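Local coordinates for Lmo0135 protein (Listeria monocytogenes EGD-e, PDB 5ISU), which probably binds peptides outside the membrane as the substrate-binding component of an ABC transporter, at residues A[37-42]-A[253-258]; A[49-54]-A[59-64]; A[484-487]-A[491-494]. All coordinates share one frame; numbering follows the deposited sequence.

Interaction 1: residues A[37-42]-A[253-258]; sequences SDRVTL and YPENRL
A single salt bridge between Arg-39 and Glu-255 ties the first turn of helix 39-48 to the long strand 248-263 in this solute-binding protein of family 5, and it illustrates how two distant backbones can be joined by side chains alone. The CA atoms of Arg-39 and Glu-255 stand 12.3 Å apart, so both chains must reach across, and they come from opposite directions. Arg-39 carries CG anti to its amide nitrogen (chi1 167°) and then bends at chi3 (-86°), which brings NH1 to Glu-255 OE1 at 2.7 Å. Only one nitrogen meets one oxygen this closely: Glu-255 OE2 lies 4.0 Å from Arg-39 NH1. The guanidinium and carboxylate planes are turned 74° apart, and NH1 comes in from above the carboxylate, so the two groups do not form the flat, two-pronged pair often seen between arginine and glutamate. On the strand side, Glu-255 and Arg-257 both make backbone bonds to Asp-468 of strand 462-475, and Arg-257 also forms a salt bridge with the side chain of Asp-468. On the helix side Asp-38 is the N-cap, and its two oxygens are divided between the amide and the hydroxyl of one residue: OD1 accepts from Thr-41 OG1 through its syn lone pair, while OD2 takes Thr-41 N at 3.3 Å from above the carboxylate plane.

Interaction 2: residues A[49-54]-A[59-64]; sequences YAPLFW and KPALAK
Leu-52 O accepts two backbone bonds from the returning chain, from Ala-61 N at 3.0 Å and from Ala-63 N at 2.9 Å, and so holds together a tight reversal that has just one beta bridge, Phe-53 with Pro-60. The bond from Ala-63 lies on a carbonyl lone pair, whereas the donor of Ala-61 is tilted out of that plane. Leu-62 N to Pro-51 O (3.1 Å) and Trp-54 N to Lys-59 O (2.8 Å) complete the set. Two alanine methyls lie over faces of the aromatic rings, each offset toward the rim. With Trp-54 CG anti to the carbonyl carbon (chi1 -60°), the indole turns a face to Ala-61 CB, 3.7 Å from the centroid of its five-membered ring; Ala-63 CB lies 3.8 Å from that of the Phe-53 ring, and both are CH-pi contacts. The indole is held further by a water at its edge, which accepts from Trp-54 NE1 at 2.9 Å and donates to Pro-60 O. Ala-50 CB meets the branch point of Leu-62. Farther out, Lys-149 makes a cation-pi contact with Phe-53. The reversal carries the chain from the end of helix 39-48 into strand 63-68, an outermost strand of its antiparallel sheet, where Leu-52 and Ala-63 pack against strand 74-79.

Interaction 3: residues A[484-487]-A[491-494]; sequences ATPQ and MFRD
Residues 484-487 and 491-494 form a short, weakly bonded beta hairpin whose arms run 139° apart, with Pro-486 and Phe-492 as an antiparallel non-hydrogen-bonded pair, a place that suits a residue without an N-H. Where the arms leave the strands, Arg-493 N is shared between Ala-484 O at 3.0 Å and Thr-485 O at 2.9 Å, both bonds being bent, and Ala-484 O also accepts from Asp-494 N at 3.1 Å. The side chain of Arg-493 repeats this link: it starts with CG anti to the amide nitrogen (chi1 -177°), then turns at chi3 (54°) to bring NE to Thr-485 OG1 at 2.9 Å. That bond is nearly straight and lies in the guanidinium plane. Gln-487 crosses the arginine at about a right angle, its OE1 resting 3.5 Å from Arg-493 CB, while its NE2 bonds to Thr-490 OG1 in the turn. On the other side of the hairpin, Phe-492 CD1 touches Ala-484 CB at 3.6 Å and Phe-492 CE1 meets Pro-486 CG at 3.8 Å; Ile-251 and Leu-472 of the neighbouring strands pack on the phenyl group. With NE bonded in plane to the threonine, rotation of the guanidinium is probably restricted while it makes its cation-pi contact with the indole of Trp-54.

The three contacts form a chain through the fold, with interaction 3 joining the other two. Helix 39-48 starts in interaction 1 and leads directly into interaction 2, which is nested in the long loop that interaction 1 closes; their centres are about 19 Å apart and they do not touch. Interaction 3, near the C-terminus, lies about 12 Å from interaction 1 and about 14 Å from interaction 2, centre to centre, and touches both. Tyr-253 packs on Pro-486 and Gln-487, and the pair Trp-54 and Arg-493 is the junction between interactions 2 and 3. The late hairpin thus connects strand 248-263 with the reversal that precedes strand 63-68, drawing together parts far separated in sequence.

Interaction 1: residues A[37-42]-A[253-258]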
loop_
_atom_site.group_PDB
_atom_site.type_symbol
_atom_site.label_atom_id
_atom_site.label_comp_id
_atom_site.label_asym_id
_atom_site.label_seq_id
_atom_site.Cartn_x
_atom_site.Cartn_y
_atom_site.Cartn_z
ATOM N N SER A 37 -4.139 -2.609 -9.265
ATOM C CA SER A 37 -3.016 -2.050 -8.494
ATOM C C SER A 37 -3.168 -0.559 -8.115
ATOM O O SER A 37 -2.535 -0.119 -7.167
ATOM C CB SER A 37 -1.672 -2.288 -9.221
ATOM O OG SER A 37 -1.676 -1.705 -10.507
ATOM N N ASP A 38 -3.986 0.214 -8.835
ATOM C CA ASP A 38 -4.160 1.643 -8.498
ATOM C C ASP A 38 -5.219 1.829 -7.369
ATOM O O ASP A 38 -6.012 0.936 -7.104
ATOM C CB ASP A 38 -4.540 2.467 -9.731
ATOM C CG ASP A 38 -5.909 2.085 -10.283
ATOM O OD1 ASP A 38 -6.068 0.899 -10.668
ATOM O OD2 ASP A 38 -6.820 2.956 -10.329
ATOM N N ARG A 39 -5.218 3.001 -6.734
ATOM C CA ARG A 39 -6.108 3.295 -5.599
ATOM C C ARG A 39 -7.597 3.199 -5.921
ATOM O O ARG A 39 -8.353 2.581 -5.159
ATOM C CB ARG A 39 -5.742 4.661 -4.968
ATOM C CG ARG A 39 -6.771 5.238 -3.993
ATOM C CD ARG A 39 -6.247 6.420 -3.165
ATOM N NE ARG A 39 -5.545 6.006 -1.931
ATOM C CZ ARG A 39 -4.228 5.837 -1.776
ATOM N NH1 ARG A 39 -3.761 5.453 -0.591
ATOM N NH2 ARG A 39 -3.365 6.045 -2.774
ATOM N N VAL A 40 -8.014 3.732 -7.067
ATOM C CA VAL A 40 -9.429 3.724 -7.420
ATOM C C VAL A 40 -9.946 2.330 -7.730
ATOM O O VAL A 40 -11.005 1.932 -7.228
ATOM C CB VAL A 40 -9.745 4.684 -8.572
ATOM C CG1 VAL A 40 -11.236 4.627 -8.909
ATOM C CG2 VAL A 40 -9.337 6.095 -8.189
ATOM N N THR A 41 -9.194 1.575 -8.515
ATOM C CA THR A 41 -9.621 0.237 -8.885
ATOM C C THR A 41 -9.693 -0.662 -7.655
ATOM O O THR A 41 -10.624 -1.467 -7.519
ATOM C CB THR A 41 -8.670 -0.415 -9.925
ATOM O OG1 THR A 41 -8.499 0.452 -11.044
ATOM C CG2 THR A 41 -9.221 -1.712 -10.422
ATOM N N LEU A 42 -8.706 -0.544 -6.773
ATOM C CA LEU A 42 -8.692 -1.364 -5.560
ATOM C C LEU A 42 -9.860 -1.014 -4.644
ATOM O O LEU A 42 -10.417 -1.885 -3.986
ATOM C CB LEU A 42 -7.351 -1.222 -4.803
ATOM C CG LEU A 42 -6.160 -1.972 -5.410
ATOM C CD1 LEU A 42 -4.824 -1.601 -4.769
ATOM C CD2 LEU A 42 -6.379 -3.475 -5.324
ATOM N N TYR A 253 -6.849 7.311 10.612
ATOM C CA TYR A 253 -6.322 5.973 10.849
ATOM C C TYR A 253 -4.999 5.774 10.079
ATOM O O TYR A 253 -4.750 6.472 9.099
ATOM C CB TYR A 253 -7.368 4.954 10.391
ATOM C CG TYR A 253 -7.778 5.159 8.941
ATOM C CD1 TYR A 253 -8.673 6.154 8.595
ATOM C CD2 TYR A 253 -7.241 4.376 7.924
ATOM C CE1 TYR A 253 -9.029 6.374 7.285
ATOM C CE2 TYR A 253 -7.599 4.577 6.600
ATOM C CZ TYR A 253 -8.495 5.571 6.283
ATOM O OH TYR A 253 -8.837 5.789 4.973
ATOM N N PRO A 254 -4.147 4.834 10.525
ATOM C CA PRO A 254 -2.882 4.661 9.809
ATOM C C PRO A 254 -3.057 4.156 8.390
ATOM O O PRO A 254 -3.900 3.318 8.146
ATOM C CB PRO A 254 -2.118 3.635 10.674
ATOM C CG PRO A 254 -2.762 3.703 12.027
ATOM C CD PRO A 254 -4.212 3.971 11.723
ATOM N N GLU A 255 -2.306 4.715 7.448
ATOM C CA GLU A 255 -2.377 4.255 6.056
ATOM C C GLU A 255 -1.226 3.305 5.747
ATOM O O GLU A 255 -1.097 2.842 4.614
ATOM C CB GLU A 255 -2.411 5.420 5.057
ATOM C CG GLU A 255 -2.786 4.971 3.634
ATOM C CD GLU A 255 -3.484 6.043 2.803
ATOM O OE1 GLU A 255 -4.433 5.686 2.058
ATOM O OE2 GLU A 255 -3.137 7.242 2.929
ATOM N N ASN A 256 -0.423 2.993 6.765
ATOM C CA ASN A 256 0.758 2.136 6.612
ATOM C C ASN A 256 1.698 2.683 5.546
ATOM O O ASN A 256 2.364 1.931 4.846
ATOM C CB ASN A 256 0.371 0.685 6.320
ATOM C CG ASN A 256 -0.368 0.031 7.468
ATOM O OD1 ASN A 256 -0.262 0.436 8.614
ATOM N ND2 ASN A 256 -1.095 -1.005 7.160
ATOM N N ARG A 257 1.730 4.004 5.418
ATOM C CA ARG A 257 2.600 4.633 4.459
ATOM C C ARG A 257 3.819 5.231 5.154
ATOM O O ARG A 257 3.686 5.900 6.183
ATOM C CB ARG A 257 1.865 5.729 3.704
ATOM C CG ARG A 257 2.744 6.467 2.703
ATOM C CD ARG A 257 1.957 7.471 1.888
ATOM N NE ARG A 257 2.796 8.169 0.895
ATOM C CZ ARG A 257 3.560 9.240 1.142
ATOM N NH1 ARG A 257 4.264 9.791 0.151
ATOM N NH2 ARG A 257 3.644 9.767 2.365
ATOM N N LEU A 258 4.999 4.943 4.613
ATOM C CA LEU A 258 6.216 5.574 5.066
ATOM C C LEU A 258 6.539 6.719 4.093
ATOM O O LEU A 258 6.560 6.522 2.890
ATOM C CB LEU A 258 7.407 4.605 5.085
ATOM C CG LEU A 258 8.753 5.319 5.281
ATOM C CD1 LEU A 258 8.881 5.956 6.664
ATOM C CD2 LEU A 258 9.946 4.415 5.006
#

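Interaction 2: residues A[49-54]-A[59-64]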
loop_
_atom_site.group_PDB
_atom_site.type_symbol
_atom_site.label_atom_id
_atom_site.label_comp_id
_atom_site.label_asym_id
_atom_site.label_seq_id
_atom_site.Cartn_x
_atom_site.Cartn_y
_atom_site.Cartn_z
ATOM N N TYR A 49 -15.438 -7.739 -4.815
ATOM C CA TYR A 49 -14.820 -9.034 -4.551
ATOM C C TYR A 49 -14.415 -9.236 -3.095
ATOM O O TYR A 49 -13.867 -8.348 -2.472
ATOM C CB TYR A 49 -13.550 -9.178 -5.383
ATOM C CG TYR A 49 -13.749 -9.233 -6.882
ATOM C CD1 TYR A 49 -13.869 -8.064 -7.639
ATOM C CD2 TYR A 49 -13.762 -10.454 -7.554
ATOM C CE1 TYR A 49 -14.012 -8.119 -9.015
ATOM C CE2 TYR A 49 -13.914 -10.516 -8.924
ATOM C CZ TYR A 49 -14.029 -9.350 -9.644
ATOM O OH TYR A 49 -14.181 -9.427 -10.983
ATOM N N ALA A 50 -14.649 -10.443 -2.590
ATOM C CA ALA A 50 -14.251 -10.829 -1.258
ATOM C C ALA A 50 -12.913 -11.625 -1.328
ATOM O O ALA A 50 -12.672 -12.349 -2.301
ATOM C CB ALA A 50 -15.333 -11.677 -0.629
ATOM N N PRO A 51 -12.038 -11.476 -0.307
ATOM C CA PRO A 51 -10.785 -12.242 -0.255
ATOM C C PRO A 51 -10.940 -13.557 0.547
ATOM O O PRO A 51 -11.988 -13.797 1.143
ATOM C CB PRO A 51 -9.865 -11.293 0.495
ATOM C CG PRO A 51 -10.789 -10.671 1.512
ATOM C CD PRO A 51 -12.108 -10.491 0.796
ATOM N N LEU A 52 -9.913 -14.403 0.563
ATOM C CA LEU A 52 -9.982 -15.621 1.379
ATOM C C LEU A 52 -9.950 -15.207 2.852
ATOM O O LEU A 52 -10.703 -15.731 3.672
ATOM C CB LEU A 52 -8.827 -16.565 1.076
ATOM C CG LEU A 52 -8.787 -17.121 -0.348
ATOM C CD1 LEU A 52 -7.492 -17.887 -0.581
ATOM C CD2 LEU A 52 -9.995 -17.998 -0.626
ATOM N N PHE A 53 -9.061 -14.264 3.162
ATOM C CA PHE A 53 -8.892 -13.726 4.507
ATOM C C PHE A 53 -8.776 -12.221 4.399
ATOM O O PHE A 53 -8.333 -11.711 3.369
ATOM C CB PHE A 53 -7.623 -14.268 5.146
ATOM C CG PHE A 53 -7.617 -15.759 5.307
ATOM C CD1 PHE A 53 -7.190 -16.571 4.277
ATOM C CD2 PHE A 53 -8.045 -16.343 6.492
ATOM C CE1 PHE A 53 -7.175 -17.950 4.423
ATOM C CE2 PHE A 53 -8.042 -17.711 6.650
ATOM C CZ PHE A 53 -7.601 -18.527 5.611
ATOM N N TRP A 54 -9.180 -11.512 5.450
ATOM C CA TRP A 54 -9.066 -10.067 5.458
ATOM C C TRP A 54 -7.621 -9.712 5.817
ATOM O O TRP A 54 -7.135 -10.105 6.850
ATOM C CB TRP A 54 -10.031 -9.435 6.469
ATOM C CG TRP A 54 -11.483 -9.715 6.236
ATOM C CD1 TRP A 54 -12.292 -10.490 6.999
ATOM C CD2 TRP A 54 -12.296 -9.225 5.161
ATOM N NE1 TRP A 54 -13.564 -10.500 6.490
ATOM C CE2 TRP A 54 -13.592 -9.735 5.355
ATOM C CE3 TRP A 54 -12.055 -8.401 4.066
ATOM C CZ2 TRP A 54 -14.650 -9.446 4.490
ATOM C CZ3 TRP A 54 -13.111 -8.111 3.190
ATOM C CH2 TRP A 54 -14.381 -8.641 3.401
ATOM N N LYS A 59 -8.134 -12.243 9.572
ATOM C CA LYS A 59 -9.336 -13.009 9.920
ATOM C C LYS A 59 -10.028 -13.685 8.729
ATOM O O LYS A 59 -9.917 -13.220 7.599
ATOM C CB LYS A 59 -10.326 -12.157 10.717
ATOM C CG LYS A 59 -9.829 -11.901 12.130
ATOM C CD LYS A 59 -10.864 -11.226 13.008
ATOM C CE LYS A 59 -10.334 -11.074 14.431
ATOM N NZ LYS A 59 -11.286 -10.314 15.282
ATOM N N PRO A 60 -10.705 -14.818 8.987
ATOM C CA PRO A 60 -11.408 -15.562 7.954
ATOM C C PRO A 60 -12.443 -14.736 7.226
ATOM O O PRO A 60 -13.209 -14.045 7.870
ATOM C CB PRO A 60 -12.119 -16.667 8.745
ATOM C CG PRO A 60 -11.253 -16.899 9.929
ATOM C CD PRO A 60 -10.606 -15.585 10.248
ATOM N N ALA A 61 -12.445 -14.808 5.895
ATOM C CA ALA A 61 -13.434 -14.122 5.062
ATOM C C ALA A 61 -14.160 -15.230 4.285
ATOM O O ALA A 61 -14.975 -15.946 4.874
ATOM C CB ALA A 61 -12.756 -13.110 4.153
ATOM N N LEU A 62 -13.852 -15.426 2.997
ATOM C CA LEU A 62 -14.458 -16.546 2.277
ATOM C C LEU A 62 -13.960 -17.861 2.890
ATOM O O LEU A 62 -14.677 -18.866 2.883
ATOM C CB LEU A 62 -14.101 -16.520 0.791
ATOM C CG LEU A 62 -14.623 -15.362 -0.067
ATOM C CD1 LEU A 62 -13.940 -15.367 -1.431
ATOM C CD2 LEU A 62 -16.136 -15.460 -0.194
ATOM N N ALA A 63 -12.728 -17.836 3.408
ATOM C CA ALA A 63 -12.112 -19.011 4.018
ATOM C C ALA A 63 -12.522 -19.141 5.470
ATOM O O ALA A 63 -12.788 -18.148 6.150
ATOM C CB ALA A 63 -10.595 -18.939 3.922
ATOM N N LYS A 64 -12.555 -20.378 5.932
ATOM C CA LYS A 64 -12.892 -20.702 7.297
ATOM C C LYS A 64 -11.574 -20.817 8.091
ATOM O O LYS A 64 -11.508 -20.393 9.250
ATOM C CB LYS A 64 -13.670 -22.012 7.287
ATOM C CG LYS A 64 -14.307 -22.435 8.590
ATOM C CD LYS A 64 -14.861 -23.851 8.441
ATOM C CE LYS A 64 -15.294 -24.447 9.772
ATOM N NZ LYS A 64 -15.452 -25.924 9.661
HETATM O O HOH W 1 -15.408 -12.230 7.980
#

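Interaction 3: residues A[484-487]-A[491-494]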
loop_
_atom_site.group_PDB
_atom_site.type_symbol
_atom_site.label_atom_id
_atom_site.label_comp_id
_atom_site.label_asym_id
_atom_site.label_seq_id
_atom_site.Cartn_x
_atom_site.Cartn_y
_atom_site.Cartn_z
ATOM N N ALA A 484 -17.194 -1.482 9.906
ATOM C CA ALA A 484 -16.767 -1.499 8.504
ATOM C C ALA A 484 -15.231 -1.492 8.369
ATOM O O ALA A 484 -14.695 -1.857 7.321
ATOM C CB ALA A 484 -17.390 -0.351 7.746
ATOM N N THR A 485 -14.561 -1.065 9.449
ATOM C CA THR A 485 -13.103 -1.018 9.583
ATOM C C THR A 485 -12.384 -0.107 8.594
ATOM O O THR A 485 -12.141 -0.499 7.447
ATOM C CB THR A 485 -12.416 -2.421 9.460
ATOM O OG1 THR A 485 -13.213 -3.438 10.072
ATOM C CG2 THR A 485 -11.010 -2.396 10.094
ATOM N N PRO A 486 -12.015 1.105 9.035
ATOM C CA PRO A 486 -11.211 1.924 8.138
ATOM C C PRO A 486 -9.891 1.212 7.866
ATOM O O PRO A 486 -9.346 0.556 8.763
ATOM C CB PRO A 486 -10.985 3.198 8.935
ATOM C CG PRO A 486 -12.159 3.270 9.872
ATOM C CD PRO A 486 -12.431 1.842 10.241
ATOM N N GLN A 487 -9.393 1.260 6.644
ATOM C CA GLN A 487 -8.120 0.580 6.383
ATOM C C GLN A 487 -7.390 1.243 5.249
ATOM O O GLN A 487 -8.000 1.962 4.455
ATOM C CB GLN A 487 -8.341 -0.900 6.055
ATOM C CG GLN A 487 -8.904 -1.138 4.671
ATOM C CD GLN A 487 -8.975 -2.596 4.286
ATOM O OE1 GLN A 487 -8.955 -3.469 5.129
ATOM N NE2 GLN A 487 -9.118 -2.857 2.988
ATOM N N MET A 491 -10.371 2.755 1.897
ATOM C CA MET A 491 -11.233 3.468 2.863
ATOM C C MET A 491 -11.759 2.506 3.892
ATOM O O MET A 491 -11.405 2.618 5.048
ATOM C CB MET A 491 -12.382 4.263 2.234
ATOM C CG MET A 491 -11.940 5.297 1.226
ATOM S SD MET A 491 -13.384 6.141 0.568
ATOM C CE MET A 491 -12.645 7.090 -0.745
ATOM N N PHE A 492 -12.605 1.570 3.485
ATOM C CA PHE A 492 -13.141 0.594 4.419
ATOM C C PHE A 492 -12.892 -0.820 3.935
ATOM O O PHE A 492 -12.697 -1.062 2.727
ATOM C CB PHE A 492 -14.634 0.780 4.630
ATOM C CG PHE A 492 -15.001 1.991 5.440
ATOM C CD1 PHE A 492 -14.850 1.983 6.816
ATOM C CD2 PHE A 492 -15.564 3.098 4.844
ATOM C CE1 PHE A 492 -15.211 3.074 7.584
ATOM C CE2 PHE A 492 -15.938 4.190 5.604
ATOM C CZ PHE A 492 -15.749 4.182 6.977
ATOM N N ARG A 493 -12.934 -1.740 4.896
ATOM C CA ARG A 493 -12.719 -3.155 4.660
ATOM C C ARG A 493 -13.975 -3.749 4.099
ATOM O O ARG A 493 -13.924 -4.508 3.111
ATOM C CB ARG A 493 -12.376 -3.850 5.981
ATOM C CG ARG A 493 -12.047 -5.347 5.913
ATOM C CD ARG A 493 -11.871 -5.939 7.318
ATOM N NE ARG A 493 -13.052 -5.651 8.138
ATOM C CZ ARG A 493 -14.194 -6.332 8.117
ATOM N NH1 ARG A 493 -14.341 -7.396 7.359
ATOM N NH2 ARG A 493 -15.207 -5.930 8.862
ATOM N N ASP A 494 -15.107 -3.375 4.702
ATOM C CA ASP A 494 -16.379 -3.935 4.326
ATOM C C ASP A 494 -17.525 -2.922 4.506
ATOM O O ASP A 494 -17.990 -2.658 5.618
ATOM C CB ASP A 494 -16.630 -5.192 5.170
ATOM C CG ASP A 494 -17.830 -6.014 4.690
ATOM O OD1 ASP A 494 -18.617 -5.538 3.843
ATOM O OD2 ASP A 494 -17.986 -7.161 5.165
HETATM O O HOH W 2 -8.114 4.395 3.042
#